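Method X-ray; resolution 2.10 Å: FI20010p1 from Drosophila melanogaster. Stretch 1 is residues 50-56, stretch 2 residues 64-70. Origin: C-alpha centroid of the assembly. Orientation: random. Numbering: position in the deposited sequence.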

ATOM      1  N   VAL A  50      -8.538 -12.223 -13.913  1.00 29.04           N
ATOM      2  CA  VAL A  50      -7.673 -11.034 -14.106  1.00 30.32           C
ATOM      3  C   VAL A  50      -6.279 -11.289 -13.536  1.00 40.76           C
ATOM      4  O   VAL A  50      -6.145 -12.068 -12.606  1.00 32.07           O
ATOM      5  CB  VAL A  50      -8.307  -9.761 -13.515  1.00 38.27           C
ATOM      6  CG1 VAL A  50      -9.808  -9.860 -13.383  1.00 32.57           C
ATOM      7  CG2 VAL A  50      -7.704  -9.393 -12.187  1.00 44.16           C
ATOM      8  N   THR A  51      -5.296 -10.632 -14.125  1.00 32.15           N
ATOM      9  CA  THR A  51      -3.897 -10.675 -13.680  1.00 32.25           C
ATOM     10  C   THR A  51      -3.665  -9.491 -12.740  1.00 41.03           C
ATOM     11  O   THR A  51      -4.004  -8.363 -13.093  1.00 33.01           O
ATOM     12  CB  THR A  51      -2.955 -10.623 -14.882  1.00 40.34           C
ATOM     13  OG1 THR A  51      -3.378 -11.619 -15.800  1.00 36.50           O
ATOM     14  CG2 THR A  51      -1.513 -10.864 -14.505  1.00 32.21           C
ATOM     15  N   ALA A  52      -3.169  -9.781 -11.548  1.00 30.87           N
ATOM     16  CA  ALA A  52      -2.870  -8.742 -10.554  1.00 29.34           C
ATOM     17  C   ALA A  52      -1.739  -9.215  -9.653  1.00 32.05           C
ATOM     18  O   ALA A  52      -1.523 -10.380  -9.544  1.00 30.81           O
ATOM     19  CB  ALA A  52      -4.085  -8.439  -9.745  1.00 30.35           C
ATOM     20  N   VAL A  53      -1.021  -8.262  -9.103  1.00 32.05           N
ATOM     21  CA  VAL A  53       0.048  -8.525  -8.112  1.00 25.58           C
ATOM     22  C   VAL A  53      -0.615  -8.858  -6.786  1.00 29.53           C
ATOM     23  O   VAL A  53      -1.529  -8.182  -6.439  1.00 25.68           O
ATOM     24  CB  VAL A  53       0.940  -7.293  -7.951  1.00 24.21           C
ATOM     25  CG1 VAL A  53       1.918  -7.465  -6.821  1.00 22.63           C
ATOM     26  CG2 VAL A  53       1.644  -6.949  -9.237  1.00 25.91           C
ATOM     27  N   LEU A  54      -0.133  -9.879  -6.095  1.00 31.43           N
ATOM     28  CA  LEU A  54      -0.638 -10.173  -4.744  1.00 21.70           C
ATOM     29  C   LEU A  54       0.129  -9.198  -3.859  1.00 28.25           C
ATOM     30  O   LEU A  54       1.277  -9.436  -3.591  1.00 31.72           O
ATOM     31  CB  LEU A  54      -0.324 -11.629  -4.404  1.00 31.14           C
ATOM     32  CG  LEU A  54      -0.681 -12.066  -2.990  1.00 37.07           C
ATOM     33  CD1 LEU A  54      -2.107 -11.736  -2.679  1.00 30.50           C
ATOM     34  CD2 LEU A  54      -0.430 -13.536  -2.781  1.00 31.10           C
ATOM     35  N   ALA A  55      -0.505  -8.088  -3.515  1.00 29.47           N
ATOM     36  CA  ALA A  55       0.150  -7.000  -2.767  1.00 30.75           C
ATOM     37  C   ALA A  55       0.586  -7.444  -1.375  1.00 29.42           C
ATOM     38  O   ALA A  55       1.694  -7.221  -1.034  1.00 34.71           O
ATOM     39  CB  ALA A  55      -0.783  -5.837  -2.700  1.00 26.85           C
ATOM     40  N   SER A  56      -0.292  -8.097  -0.650  1.00 30.28           N
ATOM     41  CA  SER A  56       0.035  -8.547   0.712  1.00 38.83           C
ATOM     42  C   SER A  56      -0.954  -9.625   1.124  1.00 41.13           C
ATOM     43  O   SER A  56      -2.035  -9.686   0.576  1.00 43.32           O
ATOM     44  CB  SER A  56       0.017  -7.415   1.691  1.00 33.05           C
ATOM     45  OG  SER A  56      -1.222  -6.772   1.714  1.00 38.38           O
ATOM     46  N   ALA A  64      -6.568 -10.676   1.983  1.00 37.79           N
ATOM     47  CA  ALA A  64      -5.416 -10.413   1.108  1.00 34.07           C
ATOM     48  C   ALA A  64      -5.670  -9.135   0.306  1.00 33.11           C
ATOM     49  O   ALA A  64      -6.724  -8.565   0.423  1.00 33.43           O
ATOM     50  CB  ALA A  64      -5.184 -11.568   0.200  1.00 32.75           C
ATOM     51  N   TYR A  65      -4.651  -8.661  -0.383  1.00 26.90           N
ATOM     52  CA  TYR A  65      -4.760  -7.442  -1.213  1.00 30.55           C
ATOM     53  C   TYR A  65      -4.183  -7.695  -2.604  1.00 30.05           C
ATOM     54  O   TYR A  65      -3.143  -8.289  -2.716  1.00 26.60           O
ATOM     55  CB  TYR A  65      -4.100  -6.272  -0.503  1.00 25.90           C
ATOM     56  CG  TYR A  65      -4.839  -5.762   0.699  1.00 27.12           C
ATOM     57  CD1 TYR A  65      -4.659  -6.331   1.941  1.00 28.83           C
ATOM     58  CD2 TYR A  65      -5.705  -4.697   0.598  1.00 26.72           C
ATOM     59  CE1 TYR A  65      -5.330  -5.867   3.050  1.00 31.10           C
ATOM     60  CE2 TYR A  65      -6.381  -4.215   1.694  1.00 25.89           C
ATOM     61  CZ  TYR A  65      -6.193  -4.804   2.924  1.00 39.47           C
ATOM     62  OH  TYR A  65      -6.853  -4.348   4.001  1.00 35.07           O
ATOM     63  N   VAL A  66      -4.883  -7.224  -3.627  1.00 25.20           N
ATOM     64  CA  VAL A  66      -4.419  -7.359  -5.030  1.00 22.68           C
ATOM     65  C   VAL A  66      -4.281  -5.970  -5.640  1.00 25.55           C
ATOM     66  O   VAL A  66      -5.028  -5.096  -5.259  1.00 30.55           O
ATOM     67  CB  VAL A  66      -5.300  -8.289  -5.873  1.00 28.43           C
ATOM     68  CG1 VAL A  66      -5.212  -9.716  -5.391  1.00 27.11           C
ATOM     69  CG2 VAL A  66      -6.732  -7.825  -5.923  1.00 24.99           C
ATOM     70  N   ALA A  67      -3.286  -5.797  -6.498  1.00 25.06           N
ATOM     71  CA  ALA A  67      -3.009  -4.504  -7.146  1.00 32.34           C
ATOM     72  C   ALA A  67      -2.772  -4.693  -8.633  1.00 27.85           C
ATOM     73  O   ALA A  67      -1.987  -5.540  -9.001  1.00 30.44           O
ATOM     74  CB  ALA A  67      -1.840  -3.845  -6.489  1.00 30.69           C
ATOM     75  N   LYS A  68      -3.474  -3.917  -9.433  1.00 30.31           N
ATOM     76  CA  LYS A  68      -3.297  -3.983 -10.895  1.00 29.63           C
ATOM     77  C   LYS A  68      -1.918  -3.474 -11.304  1.00 32.24           C
ATOM     78  O   LYS A  68      -1.338  -4.097 -12.121  1.00 31.86           O
ATOM     79  CB  LYS A  68      -4.458  -3.329 -11.627  1.00 28.80           C
ATOM     80  CG  LYS A  68      -5.435  -4.314 -12.232  1.00 34.21           C
ATOM     81  CD  LYS A  68      -4.823  -5.078 -13.335  1.00 35.77           C
ATOM     82  CE  LYS A  68      -5.807  -5.715 -14.278  1.00 42.37           C
ATOM     83  NZ  LYS A  68      -5.104  -6.600 -15.222  1.00 39.82           N
ATOM     84  N   TRP A  69      -1.435  -2.377 -10.724  1.00 25.79           N
ATOM     85  CA  TRP A  69      -0.117  -1.800 -11.103  1.00 25.60           C
ATOM     86  C   TRP A  69      -0.077  -1.608 -12.617  1.00 33.17           C
ATOM     87  O   TRP A  69       0.888  -1.986 -13.236  1.00 32.57           O
ATOM     88  CB  TRP A  69       1.060  -2.625 -10.576  1.00 31.15           C
ATOM     89  CG  TRP A  69       1.325  -2.421  -9.123  1.00 31.10           C
ATOM     90  CD1 TRP A  69       1.203  -3.344  -8.140  1.00 36.12           C
ATOM     91  CD2 TRP A  69       1.727  -1.212  -8.475  1.00 30.69           C
ATOM     92  NE1 TRP A  69       1.512  -2.798  -6.936  1.00 34.87           N
ATOM     93  CE2 TRP A  69       1.827  -1.491  -7.106  1.00 29.96           C
ATOM     94  CE3 TRP A  69       2.017   0.075  -8.912  1.00 27.96           C
ATOM     95  CZ2 TRP A  69       2.221  -0.548  -6.176  1.00 25.59           C
ATOM     96  CZ3 TRP A  69       2.370   1.020  -7.986  1.00 26.56           C
ATOM     97  CH2 TRP A  69       2.481   0.708  -6.645  1.00 25.24           C
ATOM     98  N   ASP A  70      -1.180  -1.076 -13.182  1.00 36.70           N
ATOM     99  CA  ASP A  70      -1.373  -0.753 -14.631  1.00 38.19           C
ATOM    100  C   ASP A  70      -0.656   0.545 -15.047  1.00 43.02           C
ATOM    101  O   ASP A  70      -0.473   1.457 -14.188  1.00 37.79           O
ATOM    102  CB  ASP A  70      -2.848  -0.603 -14.996  1.00 31.93           C
ATOM    103  CG  ASP A  70      -3.427   0.795 -14.834  1.00 50.30           C
ATOM    104  OD1 ASP A  70      -3.009   1.535 -13.924  1.00 55.53           O
ATOM    105  OD2 ASP A  70      -4.325   1.113 -15.607  1.00 70.64           O
TER

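Two antiparallel strands, residues 50-56 and 64-67, are joined mainly through their backbones, with a lysine from the following loop adding one side-chain bond. At the pair Val-53 and Ala-67 both amides are satisfied reciprocally: Val-53 N donates to Ala-67 O at 2.9 Å, and Ala-67 N returns a bond to Val-53 O at 3.0 Å. Val-53 O also receives a CA-H...O contact from Val-66 CA at 3.3 Å. Beyond the non-hydrogen-bonded pair Leu-54 and Val-66 the register slips by one residue at a beta bulge. Here Tyr-65 serves two residues: Tyr-65 O accepts from Ala-55 N at 2.8 Å, with a bent N-H...O angle of 130°, while Tyr-65 N donates to Ser-56 O at 3.0 Å. Ala-55, with phi/psi of -64/-48, departs from extended geometry, and Ala-55 CB points toward the partner strand, 4.0 Å from Tyr-65 CB and 4.4 Å from Ala-67 CB; its small methyl fits this close approach.

The CA-to-CB bond of Lys-68 points away from stretch 1, yet the long side chain curls back so that Lys-68 NZ donates to Thr-51 O at 3.0 Å. Thr-51 OG1, Asp-70 OD1 and the hydroxyls of Ser-56 and Tyr-65 are hydrogen-bonded elsewhere in the structure, so the last two can be buried.

Val-53 and Ala-67 share a face with Ser-56 and Tyr-65, and Val-53 CG2 reaches Trp-69 CD1 at 3.8 Å. Leu-54 and Val-66 occupy the other face; Leu-54 CD1 meets Ala-64 CB at 4.2 Å, and Ala-52 CB lies 4.1 Å from Val-66 CB. These aliphatic side chains suit buried positions, having no polar groups to satisfy. Between the stretches 513 Å² is buried, both sides summed, Tyr-65 and Val-53 contributing most; Thr-51 and Lys-68 stay partly exposed, Asp-70 exposed and outside the contact.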